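PDB 2Z8U: TATA-box-binding protein, which probably binds the TATA box of archaeal promoters and acts as a general factor in transcription initiation by the archaeal RNA polymerase. Local coordinates for residues V150-F155 with V160-L165; E129-E134 with P139-R144; M35-A40 with K85-E90. All coordinates share one frame; numbering follows the deposited sequence.

Contact 1 (V150-F155 with V160-L165)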
ATOM      1  N   VAL B 150       9.852   6.754  21.396  1.00 33.58           N
ATOM      2  CA  VAL B 150      10.563   8.017  21.187  1.00 32.08           C
ATOM      3  C   VAL B 150      11.263   8.048  19.833  1.00 32.52           C
ATOM      4  O   VAL B 150      11.464   7.014  19.207  1.00 31.98           O
ATOM      5  CB  VAL B 150      11.588   8.303  22.309  1.00 32.59           C
ATOM      6  CG1 VAL B 150      10.865   8.476  23.658  1.00 30.51           C
ATOM      7  CG2 VAL B 150      12.629   7.213  22.394  1.00 31.12           C
ATOM      8  N   VAL B 151      11.625   9.247  19.393  1.00 32.67           N
ATOM      9  CA  VAL B 151      12.445   9.428  18.210  1.00 33.78           C
ATOM     10  C   VAL B 151      13.740   9.999  18.679  1.00 34.89           C
ATOM     11  O   VAL B 151      13.759  10.975  19.439  1.00 35.19           O
ATOM     12  CB  VAL B 151      11.790  10.368  17.160  1.00 33.46           C
ATOM     13  CG1 VAL B 151      12.795  10.697  16.010  1.00 33.33           C
ATOM     14  CG2 VAL B 151      10.564   9.717  16.616  1.00 33.60           C
ATOM     15  N   VAL B 152      14.834   9.372  18.261  1.00 35.00           N
ATOM     16  CA  VAL B 152      16.175   9.796  18.693  1.00 35.57           C
ATOM     17  C   VAL B 152      16.957  10.312  17.484  1.00 35.82           C
ATOM     18  O   VAL B 152      16.872   9.737  16.406  1.00 35.59           O
ATOM     19  CB  VAL B 152      16.948   8.631  19.351  1.00 35.71           C
ATOM     20  CG1 VAL B 152      18.338   9.100  19.848  1.00 36.61           C
ATOM     21  CG2 VAL B 152      16.133   8.032  20.521  1.00 35.38           C
ATOM     22  N   LEU B 153      17.654  11.422  17.661  1.00 35.47           N
ATOM     23  CA  LEU B 153      18.597  11.902  16.660  1.00 36.19           C
ATOM     24  C   LEU B 153      19.986  11.891  17.273  1.00 35.21           C
ATOM     25  O   LEU B 153      20.200  12.420  18.373  1.00 36.43           O
ATOM     26  CB  LEU B 153      18.248  13.316  16.201  1.00 35.03           C
ATOM     27  CG  LEU B 153      16.763  13.647  16.027  1.00 38.85           C
ATOM     28  CD1 LEU B 153      16.606  15.145  15.861  1.00 40.54           C
ATOM     29  CD2 LEU B 153      16.185  12.908  14.834  1.00 37.28           C
ATOM     30  N   ILE B 154      20.920  11.272  16.574  1.00 33.85           N
ATOM     31  CA  ILE B 154      22.294  11.174  17.043  1.00 33.57           C
ATOM     32  C   ILE B 154      23.190  11.915  16.071  1.00 33.70           C
ATOM     33  O   ILE B 154      23.160  11.631  14.867  1.00 33.26           O
ATOM     34  CB  ILE B 154      22.757   9.705  17.112  1.00 33.51           C
ATOM     35  CG1 ILE B 154      21.825   8.880  18.019  1.00 34.40           C
ATOM     36  CG2 ILE B 154      24.223   9.661  17.587  1.00 31.35           C
ATOM     37  CD1 ILE B 154      22.020   7.356  17.948  1.00 34.30           C
ATOM     38  N   PHE B 155      24.010  12.823  16.595  1.00 33.93           N
ATOM     39  CA  PHE B 155      24.895  13.645  15.770  1.00 33.84           C
ATOM     40  C   PHE B 155      26.346  13.182  15.853  1.00 33.92           C
ATOM     41  O   PHE B 155      26.736  12.541  16.841  1.00 32.63           O
ATOM     42  CB  PHE B 155      24.723  15.125  16.144  1.00 35.07           C
ATOM     43  CG  PHE B 155      23.319  15.610  15.939  1.00 35.61           C
ATOM     44  CD1 PHE B 155      22.882  15.949  14.661  1.00 36.31           C
ATOM     45  CD2 PHE B 155      22.405  15.623  16.992  1.00 37.61           C
ATOM     46  CE1 PHE B 155      21.560  16.344  14.434  1.00 37.89           C
ATOM     47  CE2 PHE B 155      21.070  16.023  16.775  1.00 40.47           C
ATOM     48  CZ  PHE B 155      20.661  16.391  15.496  1.00 37.90           C
ATOM     49  N   VAL B 160      22.987  13.828  21.411  1.00 35.36           N
ATOM     50  CA  VAL B 160      21.820  12.968  21.188  1.00 35.86           C
ATOM     51  C   VAL B 160      20.614  13.811  21.581  1.00 35.74           C
ATOM     52  O   VAL B 160      20.639  14.492  22.620  1.00 35.49           O
ATOM     53  CB  VAL B 160      21.869  11.730  22.121  1.00 36.02           C
ATOM     54  CG1 VAL B 160      20.579  10.943  22.063  1.00 37.71           C
ATOM     55  CG2 VAL B 160      23.042  10.839  21.762  1.00 36.25           C
ATOM     56  N   VAL B 161      19.570  13.772  20.766  1.00 34.75           N
ATOM     57  CA  VAL B 161      18.336  14.482  21.095  1.00 34.90           C
ATOM     58  C   VAL B 161      17.266  13.413  21.126  1.00 34.90           C
ATOM     59  O   VAL B 161      17.129  12.632  20.176  1.00 35.47           O
ATOM     60  CB  VAL B 161      17.984  15.544  20.021  1.00 35.21           C
ATOM     61  CG1 VAL B 161      16.579  16.163  20.261  1.00 34.42           C
ATOM     62  CG2 VAL B 161      19.067  16.615  19.933  1.00 35.03           C
ATOM     63  N   ILE B 162      16.490  13.376  22.205  1.00 34.52           N
ATOM     64  CA  ILE B 162      15.387  12.428  22.299  1.00 34.75           C
ATOM     65  C   ILE B 162      14.066  13.204  22.295  1.00 34.19           C
ATOM     66  O   ILE B 162      13.915  14.151  23.074  1.00 33.80           O
ATOM     67  CB  ILE B 162      15.513  11.566  23.571  1.00 34.42           C
ATOM     68  CG1 ILE B 162      16.905  10.903  23.636  1.00 35.71           C
ATOM     69  CG2 ILE B 162      14.419  10.511  23.612  1.00 35.40           C
ATOM     70  CD1 ILE B 162      17.252  10.337  24.998  1.00 36.65           C
ATOM     71  N   THR B 163      13.135  12.833  21.405  1.00 33.96           N
ATOM     72  CA  THR B 163      11.831  13.515  21.316  1.00 33.95           C
ATOM     73  C   THR B 163      10.685  12.524  21.464  1.00 33.56           C
ATOM     74  O   THR B 163      10.892  11.312  21.390  1.00 32.47           O
ATOM     75  CB  THR B 163      11.681  14.344  20.007  1.00 35.22           C
ATOM     76  OG1 THR B 163      11.584  13.470  18.874  1.00 38.00           O
ATOM     77  CG2 THR B 163      12.891  15.253  19.779  1.00 36.72           C
ATOM     78  N   GLY B 164       9.472  13.021  21.684  1.00 32.19           N
ATOM     79  CA  GLY B 164       8.324  12.139  21.841  1.00 33.18           C
ATOM     80  C   GLY B 164       8.134  11.647  23.262  1.00 32.91           C
ATOM     81  O   GLY B 164       7.253  10.827  23.538  1.00 33.32           O
ATOM     82  N   LEU B 165       8.942  12.180  24.171  1.00 33.10           N
ATOM     83  CA  LEU B 165       8.932  11.798  25.585  1.00 33.66           C
ATOM     84  C   LEU B 165       7.718  12.250  26.379  1.00 33.80           C
ATOM     85  O   LEU B 165       7.265  13.373  26.220  1.00 34.71           O
ATOM     86  CB  LEU B 165      10.151  12.393  26.267  1.00 33.40           C
ATOM     87  CG  LEU B 165      11.465  11.718  25.922  1.00 35.18           C
ATOM     88  CD1 LEU B 165      12.611  12.669  26.199  1.00 33.12           C
ATOM     89  CD2 LEU B 165      11.578  10.444  26.724  1.00 34.85           C
TER

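Contact 2 (E129-E134 with P139-R144)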
ATOM      1  N   GLU B 129      19.209  -1.632  13.474  1.00 43.25           N
ATOM      2  CA  GLU B 129      17.982  -1.654  12.694  1.00 44.16           C
ATOM      3  C   GLU B 129      17.079  -0.496  13.101  1.00 44.10           C
ATOM      4  O   GLU B 129      17.177   0.024  14.230  1.00 44.24           O
ATOM      5  CB  GLU B 129      17.294  -3.024  12.780  1.00 44.42           C
ATOM      6  CG  GLU B 129      17.928  -4.061  11.830  1.00 45.21           C
ATOM      7  CD  GLU B 129      17.600  -5.512  12.182  1.00 45.57           C
ATOM      8  OE1 GLU B 129      16.854  -5.746  13.159  1.00 48.39           O
ATOM      9  OE2 GLU B 129      18.085  -6.425  11.470  1.00 46.38           O
ATOM     10  N   GLY B 130      16.235  -0.065  12.162  1.00 43.52           N
ATOM     11  CA  GLY B 130      15.363   1.088  12.374  1.00 42.97           C
ATOM     12  C   GLY B 130      16.106   2.413  12.463  1.00 42.37           C
ATOM     13  O   GLY B 130      15.636   3.359  13.127  1.00 43.28           O
ATOM     14  N   THR B 131      17.277   2.482  11.822  1.00 41.15           N
ATOM     15  CA  THR B 131      18.048   3.734  11.753  1.00 39.83           C
ATOM     16  C   THR B 131      18.056   4.233  10.315  1.00 39.22           C
ATOM     17  O   THR B 131      17.964   3.434   9.383  1.00 38.38           O
ATOM     18  CB  THR B 131      19.506   3.573  12.277  1.00 39.38           C
ATOM     19  OG1 THR B 131      20.198   2.592  11.503  1.00 39.67           O
ATOM     20  CG2 THR B 131      19.513   3.154  13.750  1.00 40.10           C
ATOM     21  N   GLU B 132      18.116   5.549  10.139  1.00 38.35           N
ATOM     22  CA  GLU B 132      18.391   6.140   8.822  1.00 38.38           C
ATOM     23  C   GLU B 132      19.388   7.261   8.949  1.00 38.47           C
ATOM     24  O   GLU B 132      19.457   7.938   9.983  1.00 38.17           O
ATOM     25  CB  GLU B 132      17.146   6.697   8.120  1.00 38.23           C
ATOM     26  CG  GLU B 132      16.570   5.786   7.031  1.00 39.14           C
ATOM     27  CD  GLU B 132      17.437   5.578   5.777  1.00 40.23           C
ATOM     28  OE1 GLU B 132      18.555   6.139   5.642  1.00 39.09           O
ATOM     29  OE2 GLU B 132      16.950   4.843   4.895  1.00 38.98           O
ATOM     30  N   TYR B 133      20.139   7.456   7.873  1.00 38.77           N
ATOM     31  CA  TYR B 133      21.212   8.427   7.838  1.00 38.93           C
ATOM     32  C   TYR B 133      21.410   8.804   6.394  1.00 39.70           C
ATOM     33  O   TYR B 133      21.680   7.930   5.543  1.00 40.26           O
ATOM     34  CB  TYR B 133      22.479   7.824   8.437  1.00 39.06           C
ATOM     35  CG  TYR B 133      23.682   8.730   8.430  1.00 38.51           C
ATOM     36  CD1 TYR B 133      23.639   9.973   9.041  1.00 39.74           C
ATOM     37  CD2 TYR B 133      24.878   8.326   7.834  1.00 40.61           C
ATOM     38  CE1 TYR B 133      24.761  10.817   9.049  1.00 39.77           C
ATOM     39  CE2 TYR B 133      26.002   9.153   7.839  1.00 39.32           C
ATOM     40  CZ  TYR B 133      25.932  10.397   8.443  1.00 39.77           C
ATOM     41  OH  TYR B 133      27.040  11.227   8.460  1.00 40.47           O
ATOM     42  N   GLU B 134      21.235  10.090   6.109  1.00 39.80           N
ATOM     43  CA  GLU B 134      21.430  10.638   4.774  1.00 41.21           C
ATOM     44  C   GLU B 134      21.972  12.037   4.928  1.00 41.24           C
ATOM     45  O   GLU B 134      21.191  12.990   4.865  1.00 40.61           O
ATOM     46  CB  GLU B 134      20.092  10.717   4.031  1.00 41.69           C
ATOM     47  CG  GLU B 134      19.765   9.532   3.215  1.00 45.33           C
ATOM     48  CD  GLU B 134      20.620   9.426   1.965  1.00 46.73           C
ATOM     49  OE1 GLU B 134      20.809  10.429   1.234  1.00 50.79           O
ATOM     50  OE2 GLU B 134      21.104   8.320   1.718  1.00 47.22           O
ATOM     51  N   PRO B 139      21.156  16.538   8.821  1.00 43.42           N
ATOM     52  CA  PRO B 139      22.272  16.200   9.677  1.00 43.17           C
ATOM     53  C   PRO B 139      21.804  15.179  10.729  1.00 42.76           C
ATOM     54  O   PRO B 139      20.662  15.258  11.188  1.00 43.22           O
ATOM     55  CB  PRO B 139      22.590  17.546  10.346  1.00 43.34           C
ATOM     56  CG  PRO B 139      21.280  18.196  10.480  1.00 42.89           C
ATOM     57  CD  PRO B 139      20.519  17.813   9.229  1.00 43.47           C
ATOM     58  N   GLY B 140      22.667  14.243  11.116  1.00 41.95           N
ATOM     59  CA  GLY B 140      22.310  13.318  12.198  1.00 40.45           C
ATOM     60  C   GLY B 140      21.695  12.031  11.684  1.00 39.66           C
ATOM     61  O   GLY B 140      21.195  11.970  10.550  1.00 39.63           O
ATOM     62  N   LEU B 141      21.777  11.002  12.516  1.00 37.65           N
ATOM     63  CA  LEU B 141      21.147   9.732  12.275  1.00 36.88           C
ATOM     64  C   LEU B 141      19.808   9.651  13.045  1.00 37.10           C
ATOM     65  O   LEU B 141      19.731  10.051  14.223  1.00 36.28           O
ATOM     66  CB  LEU B 141      22.100   8.639  12.752  1.00 36.74           C
ATOM     67  CG  LEU B 141      21.654   7.188  12.658  1.00 35.72           C
ATOM     68  CD1 LEU B 141      22.817   6.336  12.252  1.00 36.92           C
ATOM     69  CD2 LEU B 141      21.078   6.728  13.979  1.00 33.35           C
ATOM     70  N   VAL B 142      18.773   9.139  12.376  1.00 37.41           N
ATOM     71  CA  VAL B 142      17.442   9.004  12.968  1.00 37.68           C
ATOM     72  C   VAL B 142      17.228   7.569  13.438  1.00 38.40           C
ATOM     73  O   VAL B 142      17.463   6.603  12.716  1.00 36.98           O
ATOM     74  CB  VAL B 142      16.312   9.466  12.005  1.00 38.24           C
ATOM     75  CG1 VAL B 142      14.941   9.372  12.677  1.00 37.49           C
ATOM     76  CG2 VAL B 142      16.568  10.905  11.537  1.00 37.58           C
ATOM     77  N   TYR B 143      16.781   7.453  14.679  1.00 39.12           N
ATOM     78  CA  TYR B 143      16.644   6.176  15.326  1.00 40.42           C
ATOM     79  C   TYR B 143      15.313   6.179  16.078  1.00 41.00           C
ATOM     80  O   TYR B 143      15.115   6.967  16.991  1.00 40.95           O
ATOM     81  CB  TYR B 143      17.834   6.032  16.284  1.00 41.70           C
ATOM     82  CG  TYR B 143      17.942   4.752  17.067  1.00 42.68           C
ATOM     83  CD1 TYR B 143      18.589   4.742  18.307  1.00 43.91           C
ATOM     84  CD2 TYR B 143      17.415   3.559  16.585  1.00 42.58           C
ATOM     85  CE1 TYR B 143      18.714   3.570  19.035  1.00 45.53           C
ATOM     86  CE2 TYR B 143      17.535   2.387  17.304  1.00 44.67           C
ATOM     87  CZ  TYR B 143      18.191   2.400  18.525  1.00 44.41           C
ATOM     88  OH  TYR B 143      18.311   1.235  19.246  1.00 45.58           O
ATOM     89  N   ARG B 144      14.396   5.311  15.693  1.00 41.02           N
ATOM     90  CA  ARG B 144      13.120   5.244  16.396  1.00 42.46           C
ATOM     91  C   ARG B 144      13.117   4.125  17.442  1.00 43.10           C
ATOM     92  O   ARG B 144      13.516   2.994  17.146  1.00 44.29           O
ATOM     93  CB  ARG B 144      11.967   5.106  15.391  1.00 41.87           C
ATOM     94  CG  ARG B 144      10.588   5.348  15.995  1.00 42.73           C
ATOM     95  CD  ARG B 144       9.605   5.750  14.917  1.00 42.13           C
ATOM     96  NE  ARG B 144       8.218   5.842  15.384  1.00 42.99           N
ATOM     97  CZ  ARG B 144       7.208   6.278  14.633  1.00 44.01           C
ATOM     98  NH1 ARG B 144       7.434   6.667  13.386  1.00 41.60           N
ATOM     99  NH2 ARG B 144       5.956   6.308  15.116  1.00 45.86           N
TER

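Contact 3 (M35-A40 with K85-E90)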
ATOM      1  N   MET B  35      -9.682  40.125  23.347  1.00 32.75           N
ATOM      2  CA  MET B  35      -9.777  41.503  23.843  1.00 33.53           C
ATOM      3  C   MET B  35      -8.837  41.802  25.008  1.00 34.24           C
ATOM      4  O   MET B  35      -8.493  42.950  25.248  1.00 33.94           O
ATOM      5  CB  MET B  35     -11.196  41.832  24.284  1.00 32.47           C
ATOM      6  CG  MET B  35     -12.168  41.933  23.144  1.00 32.73           C
ATOM      7  SD  MET B  35     -13.795  42.276  23.807  1.00 33.02           S
ATOM      8  CE  MET B  35     -14.737  42.457  22.339  1.00 32.62           C
ATOM      9  N   ILE B  36      -8.429  40.786  25.742  1.00 35.47           N
ATOM     10  CA  ILE B  36      -7.619  41.094  26.919  1.00 37.44           C
ATOM     11  C   ILE B  36      -6.198  40.569  26.881  1.00 38.48           C
ATOM     12  O   ILE B  36      -5.307  41.194  27.459  1.00 38.98           O
ATOM     13  CB  ILE B  36      -8.320  40.710  28.235  1.00 38.09           C
ATOM     14  CG1 ILE B  36      -8.655  39.230  28.238  1.00 38.62           C
ATOM     15  CG2 ILE B  36      -9.544  41.642  28.492  1.00 37.52           C
ATOM     16  CD1 ILE B  36      -9.269  38.713  29.510  1.00 42.13           C
ATOM     17  N   LEU B  37      -5.963  39.444  26.223  1.00 39.42           N
ATOM     18  CA  LEU B  37      -4.586  38.974  26.084  1.00 41.01           C
ATOM     19  C   LEU B  37      -3.816  39.814  25.081  1.00 42.55           C
ATOM     20  O   LEU B  37      -4.235  39.965  23.938  1.00 42.64           O
ATOM     21  CB  LEU B  37      -4.518  37.507  25.682  1.00 40.04           C
ATOM     22  CG  LEU B  37      -5.156  36.497  26.628  1.00 39.32           C
ATOM     23  CD1 LEU B  37      -4.832  35.092  26.134  1.00 38.04           C
ATOM     24  CD2 LEU B  37      -4.684  36.701  28.064  1.00 40.29           C
ATOM     25  N   GLU B  38      -2.684  40.349  25.521  1.00 44.64           N
ATOM     26  CA  GLU B  38      -1.747  40.988  24.604  1.00 47.05           C
ATOM     27  C   GLU B  38      -1.037  39.896  23.803  1.00 47.37           C
ATOM     28  O   GLU B  38      -0.810  38.800  24.318  1.00 48.54           O
ATOM     29  CB  GLU B  38      -0.740  41.845  25.375  1.00 47.41           C
ATOM     30  CG  GLU B  38      -1.337  43.107  26.017  1.00 50.46           C
ATOM     31  CD  GLU B  38      -1.672  44.211  25.019  1.00 55.12           C
ATOM     32  OE1 GLU B  38      -0.852  44.477  24.106  1.00 56.41           O
ATOM     33  OE2 GLU B  38      -2.759  44.831  25.158  1.00 56.79           O
ATOM     34  N   ASN B  39      -0.717  40.183  22.543  1.00 48.14           N
ATOM     35  CA  ASN B  39      -0.001  39.237  21.681  1.00 48.36           C
ATOM     36  C   ASN B  39      -0.882  38.088  21.193  1.00 47.91           C
ATOM     37  O   ASN B  39      -0.364  36.998  20.891  1.00 49.06           O
ATOM     38  CB  ASN B  39       1.222  38.645  22.408  1.00 48.80           C
ATOM     39  CG  ASN B  39       2.230  39.699  22.837  1.00 49.89           C
ATOM     40  OD1 ASN B  39       2.951  39.509  23.816  1.00 51.23           O
ATOM     41  ND2 ASN B  39       2.291  40.807  22.107  1.00 50.78           N
ATOM     42  N   ALA B  40      -2.198  38.310  21.144  1.00 46.87           N
ATOM     43  CA  ALA B  40      -3.155  37.249  20.796  1.00 45.64           C
ATOM     44  C   ALA B  40      -3.477  37.304  19.321  1.00 45.03           C
ATOM     45  O   ALA B  40      -3.771  38.380  18.777  1.00 44.59           O
ATOM     46  CB  ALA B  40      -4.443  37.367  21.619  1.00 45.46           C
ATOM     47  N   LYS B  85      -1.158  29.655  34.556  1.00 34.18           N
ATOM     48  CA  LYS B  85      -1.901  30.292  35.642  1.00 35.02           C
ATOM     49  C   LYS B  85      -1.963  31.844  35.551  1.00 35.00           C
ATOM     50  O   LYS B  85      -2.909  32.463  36.011  1.00 33.57           O
ATOM     51  CB  LYS B  85      -1.452  29.774  37.009  1.00 36.99           C
ATOM     52  CG  LYS B  85      -2.070  28.390  37.332  1.00 38.14           C
ATOM     53  CD  LYS B  85      -1.296  27.595  38.368  1.00 42.99           C
ATOM     54  CE  LYS B  85      -2.133  26.369  38.892  1.00 44.76           C
ATOM     55  NZ  LYS B  85      -2.441  25.208  37.911  1.00 45.96           N
ATOM     56  N   LYS B  86      -0.943  32.450  34.949  1.00 34.87           N
ATOM     57  CA  LYS B  86      -0.910  33.902  34.741  1.00 34.87           C
ATOM     58  C   LYS B  86      -1.986  34.322  33.760  1.00 34.02           C
ATOM     59  O   LYS B  86      -2.713  35.321  33.972  1.00 32.79           O
ATOM     60  CB  LYS B  86       0.465  34.306  34.205  1.00 34.60           C
ATOM     61  CG  LYS B  86       1.522  34.423  35.300  1.00 37.78           C
ATOM     62  CD  LYS B  86       2.878  34.867  34.758  1.00 38.33           C
ATOM     63  CE  LYS B  86       3.958  34.733  35.845  1.00 42.96           C
ATOM     64  NZ  LYS B  86       5.294  35.131  35.313  1.00 46.50           N
ATOM     65  N   ILE B  87      -2.091  33.547  32.678  1.00 33.74           N
ATOM     66  CA  ILE B  87      -3.160  33.740  31.678  1.00 33.86           C
ATOM     67  C   ILE B  87      -4.544  33.525  32.300  1.00 33.68           C
ATOM     68  O   ILE B  87      -5.455  34.335  32.063  1.00 32.18           O
ATOM     69  CB  ILE B  87      -2.928  32.829  30.444  1.00 35.06           C
ATOM     70  CG1 ILE B  87      -1.563  33.157  29.787  1.00 35.62           C
ATOM     71  CG2 ILE B  87      -4.108  32.875  29.467  1.00 36.90           C
ATOM     72  CD1 ILE B  87      -1.492  34.476  29.030  1.00 40.04           C
ATOM     73  N   ILE B  88      -4.702  32.434  33.069  1.00 32.35           N
ATOM     74  CA  ILE B  88      -5.953  32.140  33.799  1.00 32.28           C
ATOM     75  C   ILE B  88      -6.394  33.325  34.686  1.00 32.19           C
ATOM     76  O   ILE B  88      -7.556  33.745  34.668  1.00 31.13           O
ATOM     77  CB  ILE B  88      -5.813  30.806  34.631  1.00 33.09           C
ATOM     78  CG1 ILE B  88      -5.772  29.608  33.663  1.00 32.67           C
ATOM     79  CG2 ILE B  88      -6.931  30.671  35.702  1.00 32.15           C
ATOM     80  CD1 ILE B  88      -5.569  28.258  34.331  1.00 33.23           C
ATOM     81  N   LYS B  89      -5.452  33.863  35.453  1.00 32.47           N
ATOM     82  CA  LYS B  89      -5.741  35.035  36.294  1.00 32.92           C
ATOM     83  C   LYS B  89      -6.282  36.200  35.468  1.00 32.90           C
ATOM     84  O   LYS B  89      -7.238  36.845  35.872  1.00 33.76           O
ATOM     85  CB  LYS B  89      -4.511  35.465  37.066  1.00 32.49           C
ATOM     86  CG  LYS B  89      -4.718  36.711  37.910  1.00 33.34           C
ATOM     87  CD  LYS B  89      -3.504  36.931  38.796  1.00 35.31           C
ATOM     88  CE  LYS B  89      -3.745  38.071  39.775  1.00 36.58           C
ATOM     89  NZ  LYS B  89      -4.233  39.316  39.133  1.00 39.28           N
ATOM     90  N   GLU B  90      -5.670  36.493  34.323  1.00 33.72           N
ATOM     91  CA  GLU B  90      -6.186  37.584  33.482  1.00 34.18           C
ATOM     92  C   GLU B  90      -7.607  37.328  33.039  1.00 33.45           C
ATOM     93  O   GLU B  90      -8.462  38.210  33.126  1.00 33.22           O
ATOM     94  CB  GLU B  90      -5.334  37.784  32.238  1.00 35.37           C
ATOM     95  CG  GLU B  90      -3.958  38.326  32.496  1.00 36.57           C
ATOM     96  CD  GLU B  90      -3.236  38.462  31.183  1.00 40.99           C
ATOM     97  OE1 GLU B  90      -3.621  39.343  30.388  1.00 44.88           O
ATOM     98  OE2 GLU B  90      -2.316  37.679  30.932  1.00 43.79           O
TER
HETATM   99  O   HOH W   1      -2.394  41.233  28.509  1.00 48.74           O

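Contact 1 (V150-F155 with V160-L165)
V150 lies beside the C-terminal end of strand 160-163: its CB sits 3.2 Å from T163 O, while CG1 meets the CD2 branch of L165 at 3.7 Å and CG2 leans on the CG2 methyl of I162. With chi1 at -64°, CG1 stands anti to the carbonyl carbon, which brings it against L165. V151 follows in a hydrogen-bonded pair with T163. The N-H of V151 reaches T163 O over 3.0 Å, coming from above the carbonyl plane, and V151 O takes the amide of T163 at 2.8 Å. The same oxygen accepts a weak second bond from T163 OG1, at 3.4 Å; a chi1 of 69° places this hydroxyl between the backbone N and the carbonyl carbon of T163, within range of V151 O. V152 turns to the other face, where its CG1 presses against CG1 of V160 at 3.7 Å; helix 168-183 covers this face through I178. L153 pairs with V161 by two backbone bonds, L153 N to V161 O and V161 N to L153 O, both 2.8 Å long. I154 returns to the helix side, its CG1 loosely beside CG2 of V160, and rests on I182. At F155 the ring offers its CE2 edge to CG2 of V161, 3.8 Å away and in the ring plane. The face of V151, L153 and V161 packs on R144, F138 and Q137 of the second subunit. This is an antiparallel beta hairpin of the saddle-shaped TBP sheet, with helix 168-183 on one side and, as in other TBPs, the DNA-binding surface probably on the other.

Contact 2 (E129-E134 with P139-R144)
L141, T131 and Y133 bury the most surface here, and L141 touches both of the others from across the strand pair. Its CD2 branch touches CG2 of T131 at 3.9 Å, its CD1 branch lies near CB of Y133, and its CG sits 3.5 Å from E132 O. The leucine keeps CG anti to the backbone N (chi1 178°), so that its fork spans both neighbours, and I124 of helix 121-127 adds to the packing on this face. CG2 of T131 reaches across to strand 141-146, touching L141 CD2 and, at 3.6 Å, CD2 of the Y143 ring. A chi1 of 60° turns OG1 off toward V128 O, which takes its hydrogen bond. The Y133 ring presents the CD1 part of its edge, in plane, to G140 O at 3.5 Å; that carbonyl is buried and has no hydrogen-bonding partner in the model. Between these side chains, E132 and V142 exchange two backbone bonds, E132 N to V142 O at 2.9 Å and V142 N to E132 O at 2.8 Å. OE1 of E132 curls back to Y133 N at 3.0 Å through its anti lone pair, and also binds N17 of the second subunit. Y143 points its OH to T181 OG1 on helix 168-183, while its ring edge meets G130 O. With an alanine here in place of Y143, the T131 methyl would probably lose the part of its cover that the ring gives, and the T181 hydroxyl its partner. The pair is the outer hairpin of the second TBP repeat, whose connecting loop corresponds to a stirrup of the molecular saddle.

Contact 3 (M35-A40 with K85-E90)
Where the short helix 30-36 of the first TBP repeat ends, the chain turns alongside the long helix 77-94, and two of its residues, I36 and L37, pack on that helix. L37 carries most of the packing. Its CD2 methyl lies 4.0 Å from CD1 of I87, the two side chains crossing at about a right angle, and its CD1 methyl approaches I87 CG2 at 4.1 Å. The same CD2 also comes up against the carboxylate of E90, 3.7 Å from OE1 and nearly as close to OE2, so that one leucine branch touches both an apolar side chain and a carboxylate. I36 contributes its far methyl: with CG1 placed between the backbone N and the carbonyl carbon (chi1 58°) and the chain extended beyond, CD1 reaches E90 O at 3.7 Å. The direct contacts are thus van der Waals ones, and the polar link runs through a water. This water donates to E90 OE1 at 2.9 Å and to I36 O at 3.1 Å, and accepts the N-H of E38, also at 3.1 Å. E90 reaches it with CG anti to its carbonyl carbon (chi1 -69°) and an extended chain, which carries the carboxylate from the long helix to the water. The water therefore satisfies a carbonyl and an amide at the helix end and ties both to the glutamate. L37 and I87 both rest on C52 of strand 50-54, while I36 and L37 touch L91, one turn after I87. The contact joins the end of helix 30-36 and the turn after it to helix 77-94, both on the helical side of the curved antiparallel sheet of the TBP fold.

How the contacts relate
Contacts 1 and 2 are neighbouring hairpins of one sheet in the second repeat, their centres about 10 Å apart. Strands 141-146 and 149-154 join them: V152 N lies 2.7 Å from Y143 O and I154 O 2.8 Å from L141 N, both probable hydrogen bonds, while the F155 ring packs on P139 and G140. Both also touch the second subunit. Contact 3 belongs to the first repeat, on the opposite side of the chain's centre, with its centre about 33 Å from that of contact 1 and about 41 Å from that of contact 2. The set thus samples strand pairing in one half of the saddle and packing of a helix end and turn on a helix in the other.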